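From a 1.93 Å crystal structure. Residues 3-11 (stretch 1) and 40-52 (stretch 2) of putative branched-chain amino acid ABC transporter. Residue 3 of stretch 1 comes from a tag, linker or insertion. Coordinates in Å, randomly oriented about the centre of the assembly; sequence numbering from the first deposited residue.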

# COMPACT_ATOMS: atom_id res chain seq x y z
N LEU A 3 -29.68 -11.31 12.54
CA LEU A 3 -29.15 -12.65 12.17
C LEU A 3 -27.85 -12.51 11.37
O LEU A 3 -26.91 -13.26 11.60
N ALA A 4 -27.79 -11.56 10.45
CA ALA A 4 -26.57 -11.36 9.67
C ALA A 4 -25.45 -10.86 10.58
O ALA A 4 -25.69 -10.04 11.47
N LEU A 5 -24.23 -11.37 10.38
CA LEU A 5 -23.08 -10.94 11.16
C LEU A 5 -22.77 -9.51 10.76
O LEU A 5 -22.93 -9.15 9.60
N LEU A 6 -22.33 -8.71 11.72
CA LEU A 6 -22.03 -7.30 11.46
C LEU A 6 -20.59 -6.86 11.61
O LEU A 6 -19.92 -7.20 12.58
N LEU A 7 -20.13 -6.09 10.63
CA LEU A 7 -18.79 -5.51 10.64
C LEU A 7 -19.01 -4.01 10.51
O LEU A 7 -19.92 -3.57 9.81
N GLY A 8 -18.20 -3.22 11.21
CA GLY A 8 -18.35 -1.78 11.10
C GLY A 8 -17.31 -1.30 10.11
O GLY A 8 -16.31 -1.97 9.89
N TYR A 9 -17.54 -0.15 9.49
CA TYR A 9 -16.57 0.40 8.56
C TYR A 9 -16.60 1.91 8.69
O TYR A 9 -17.58 2.55 8.29
N GLU A 10 -15.56 2.48 9.29
CA GLU A 10 -15.49 3.93 9.41
C GLU A 10 -14.61 4.42 8.27
O GLU A 10 -13.51 3.89 8.05
N LEU A 11 -15.10 5.40 7.54
CA LEU A 11 -14.39 5.97 6.40
C LEU A 11 -14.89 7.38 6.09
O LEU A 11 -16.01 7.75 6.45
N GLY A 40 -21.60 -16.84 2.28
CA GLY A 40 -21.32 -16.16 3.53
C GLY A 40 -20.46 -17.00 4.46
O GLY A 40 -19.51 -17.65 4.03
N VAL A 41 -20.80 -16.98 5.75
CA VAL A 41 -20.07 -17.74 6.75
C VAL A 41 -20.93 -18.95 7.11
O VAL A 41 -21.82 -18.87 7.95
N GLY A 42 -20.66 -20.07 6.44
CA GLY A 42 -21.42 -21.27 6.69
C GLY A 42 -22.90 -21.03 6.46
O GLY A 42 -23.75 -21.58 7.17
N GLY A 43 -23.22 -20.21 5.46
CA GLY A 43 -24.61 -19.92 5.16
C GLY A 43 -25.14 -18.66 5.81
O GLY A 43 -26.21 -18.17 5.45
N ARG A 44 -24.39 -18.11 6.76
CA ARG A 44 -24.80 -16.89 7.44
C ARG A 44 -24.18 -15.68 6.74
O ARG A 44 -22.96 -15.55 6.68
N PRO A 45 -25.02 -14.78 6.20
CA PRO A 45 -24.52 -13.59 5.50
C PRO A 45 -23.83 -12.59 6.41
O PRO A 45 -23.97 -12.62 7.64
N VAL A 46 -23.07 -11.70 5.79
CA VAL A 46 -22.36 -10.66 6.52
C VAL A 46 -22.79 -9.32 5.95
O VAL A 46 -22.95 -9.19 4.74
N ASP A 47 -23.00 -8.34 6.82
CA ASP A 47 -23.38 -7.02 6.35
C ASP A 47 -22.43 -6.01 6.96
O ASP A 47 -21.86 -6.25 8.02
N ILE A 48 -22.25 -4.89 6.27
CA ILE A 48 -21.35 -3.85 6.75
C ILE A 48 -22.11 -2.59 7.14
O ILE A 48 -22.96 -2.09 6.39
N LEU A 49 -21.80 -2.08 8.32
CA LEU A 49 -22.40 -0.85 8.82
C LEU A 49 -21.35 0.24 8.63
O LEU A 49 -20.32 0.24 9.30
N TYR A 50 -21.62 1.15 7.70
CA TYR A 50 -20.71 2.25 7.42
C TYR A 50 -20.97 3.45 8.31
O TYR A 50 -22.10 3.68 8.75
N ALA A 51 -19.92 4.22 8.57
CA ALA A 51 -20.04 5.43 9.38
C ALA A 51 -19.10 6.48 8.80
O ALA A 51 -17.91 6.22 8.59
N ASP A 52 -19.63 7.67 8.53
CA ASP A 52 -18.84 8.77 7.98
C ASP A 52 -17.96 9.40 9.05
O ASP A 52 -18.43 10.14 9.91

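Two parallel strands, 5-11 and 46-52, lie side by side in one sheet, and their pairing sets the rules for the side chains. The odd residues of stretch 1 supply the ladder: Leu-5 N donates to Pro-45 O (3.0 Å) and Asp-47 N to Leu-5 O (2.9 Å), and the pattern repeats through Leu-7 and Tyr-9 until Leu-11 N reaches Ala-51 O at 3.1 Å. Because paired residues in a parallel register send their side chains to the same face, Leu-5, Leu-7, Tyr-9 and Leu-11 share one face with Val-46, Ile-48, Tyr-50 and Asp-52, while Leu-6 and Glu-10 share the other with Asp-47, Leu-49 and Ala-51, and Gly-8, which has no side chain, occupies the position paired with Leu-49.

The first face is mostly apolar and carries the closer side-chain packing. Leu-5 and Leu-7 both adopt the m,t rotamer. In Leu-5 this sends CD1 to within 4.0 Å of Val-41 CG2, in the loop before the second strand, and lays CD2 over one face of the Arg-44 guanidinium, 3.4 Å from Arg-44 CZ. In Leu-7 the same rotamer carries CD1 back to Val-46, 3.9 Å from its CG1, so that the leucine reaches back to the start of the neighbouring strand as well as resting beside its own partner, Ile-48. Val-46 is t, and Ile-48 is m,t with its CG2 3.6 Å from Tyr-9 CB and at the edge of the tyrosine ring.

Farther along, the two tyrosines differ in chi1: Tyr-9 is t and Tyr-50 is m. Their rings come together with CD1 of Tyr-9 3.6 Å from CE1 of Tyr-50, yet with planes at 23° and centroids 5.7 Å apart they are slid past one another and barely overlap. Leu-11, p,p, brings its end nearer the second strand and sets CD2 4.2 Å from Tyr-50 CD1, so the Tyr-50 ring is touched by both Tyr-9 and Leu-11.

The other face is sparser. Leu-6 has an off-well chi1 of -103° and meets Leu-49, t,t, only loosely, CD2 to CD1 at 4.5 Å. Gly-8 offers no side chain beside Leu-49; its CA instead makes a CA-H...O contact with Leu-49 O at 3.3 Å. Glu-10 begins on this face next to Ala-51, but with chi1 at p its end leads away, and OE2 is hydrogen-bonded elsewhere in the structure.

The polar side-chain link lies before the strands. Arg-44 is extended, t through chi1, chi2 and chi3, and this reach brings its NE to Leu-3 O in a very short hydrogen bond of 2.4 Å; its NH2 adds a weak one to Leu-3 O at 2.8 Å. The carbonyl belongs to a tag residue, so this link is not part of the natural design. Arg-44 closes a type I' turn from Val-41, with Gly-42 and Gly-43 at positive phi. Nearby, Ala-4 CB rests 4.0 Å from Pro-45 CG.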

# COMPACT_ATOMS: atom_id res chain seq x y z
CB LEU A 3 -30.21 -13.42 11.38
CG LEU A 3 -29.97 -14.86 10.90
CD1 LEU A 3 -29.28 -14.83 9.55
CD2 LEU A 3 -29.17 -15.65 11.93
CB ALA A 4 -26.82 -10.35 8.55
CB LEU A 5 -21.86 -11.83 10.88
CG LEU A 5 -21.93 -13.26 11.41
CD1 LEU A 5 -20.71 -14.05 10.93
CD2 LEU A 5 -21.98 -13.24 12.93
CB LEU A 6 -22.88 -6.41 12.38
CG LEU A 6 -24.10 -5.69 11.83
CD1 LEU A 6 -25.14 -6.70 11.37
CD2 LEU A 6 -24.67 -4.78 12.91
CB LEU A 7 -17.97 -5.99 9.44
CG LEU A 7 -17.58 -7.47 9.39
CD1 LEU A 7 -16.88 -7.74 8.07
CD2 LEU A 7 -16.67 -7.82 10.56
CB TYR A 9 -16.88 -0.03 7.12
CG TYR A 9 -15.71 0.08 6.15
CD1 TYR A 9 -15.65 -0.72 5.01
CD2 TYR A 9 -14.66 0.97 6.39
CE1 TYR A 9 -14.57 -0.65 4.13
CE2 TYR A 9 -13.57 1.05 5.51
CZ TYR A 9 -13.54 0.23 4.38
OH TYR A 9 -12.45 0.28 3.53
CB GLU A 10 -14.91 4.35 10.77
CG GLU A 10 -13.57 3.72 11.13
CD GLU A 10 -12.99 4.29 12.42
OE1 GLU A 10 -12.46 5.43 12.38
OE2 GLU A 10 -13.08 3.62 13.47
CB LEU A 11 -14.57 5.08 5.16
CG LEU A 11 -15.92 4.41 4.89
CD1 LEU A 11 -17.06 5.37 5.14
CD2 LEU A 11 -15.96 3.90 3.46
CB VAL A 41 -19.83 -16.91 8.02
CG1 VAL A 41 -19.04 -17.72 9.04
CG2 VAL A 41 -19.09 -15.63 7.67
CB ARG A 44 -24.36 -16.92 8.91
CG ARG A 44 -24.97 -15.82 9.76
CD ARG A 44 -24.50 -15.91 11.21
NE ARG A 44 -25.14 -14.88 12.03
CZ ARG A 44 -24.99 -14.76 13.34
NH1 ARG A 44 -24.21 -15.61 14.00
NH2 ARG A 44 -25.63 -13.80 13.99
CB PRO A 45 -25.79 -13.02 4.87
CG PRO A 45 -26.84 -13.38 5.87
CD PRO A 45 -26.49 -14.81 6.20
CB VAL A 46 -20.82 -10.77 6.35
CG1 VAL A 46 -20.13 -9.69 7.17
CG2 VAL A 46 -20.34 -12.15 6.78
CB ASP A 47 -24.82 -6.70 6.76
CG ASP A 47 -25.36 -5.47 6.05
OD1 ASP A 47 -25.06 -5.29 4.84
OD2 ASP A 47 -26.08 -4.67 6.69
CB ILE A 48 -20.28 -3.50 5.69
CG1 ILE A 48 -19.32 -4.68 5.50
CG2 ILE A 48 -19.53 -2.24 6.11
CD1 ILE A 48 -18.30 -4.47 4.40
CB LEU A 49 -22.76 -1.01 10.30
CG LEU A 49 -23.58 0.09 10.97
CD1 LEU A 49 -24.07 -0.39 12.33
CD2 LEU A 49 -22.74 1.35 11.11
CB TYR A 50 -20.87 2.69 5.96
CG TYR A 50 -20.48 1.64 4.96
CD1 TYR A 50 -19.15 1.48 4.57
CD2 TYR A 50 -21.44 0.81 4.39
CE1 TYR A 50 -18.79 0.51 3.64
CE2 TYR A 50 -21.09 -0.17 3.46
CZ TYR A 50 -19.76 -0.31 3.09
OH TYR A 50 -19.40 -1.25 2.15
CB ALA A 51 -19.67 5.13 10.84
CB ASP A 52 -19.78 9.83 7.38
CG ASP A 52 -19.03 10.97 6.71
OD1 ASP A 52 -17.78 10.93 6.64
OD2 ASP A 52 -19.70 11.91 6.24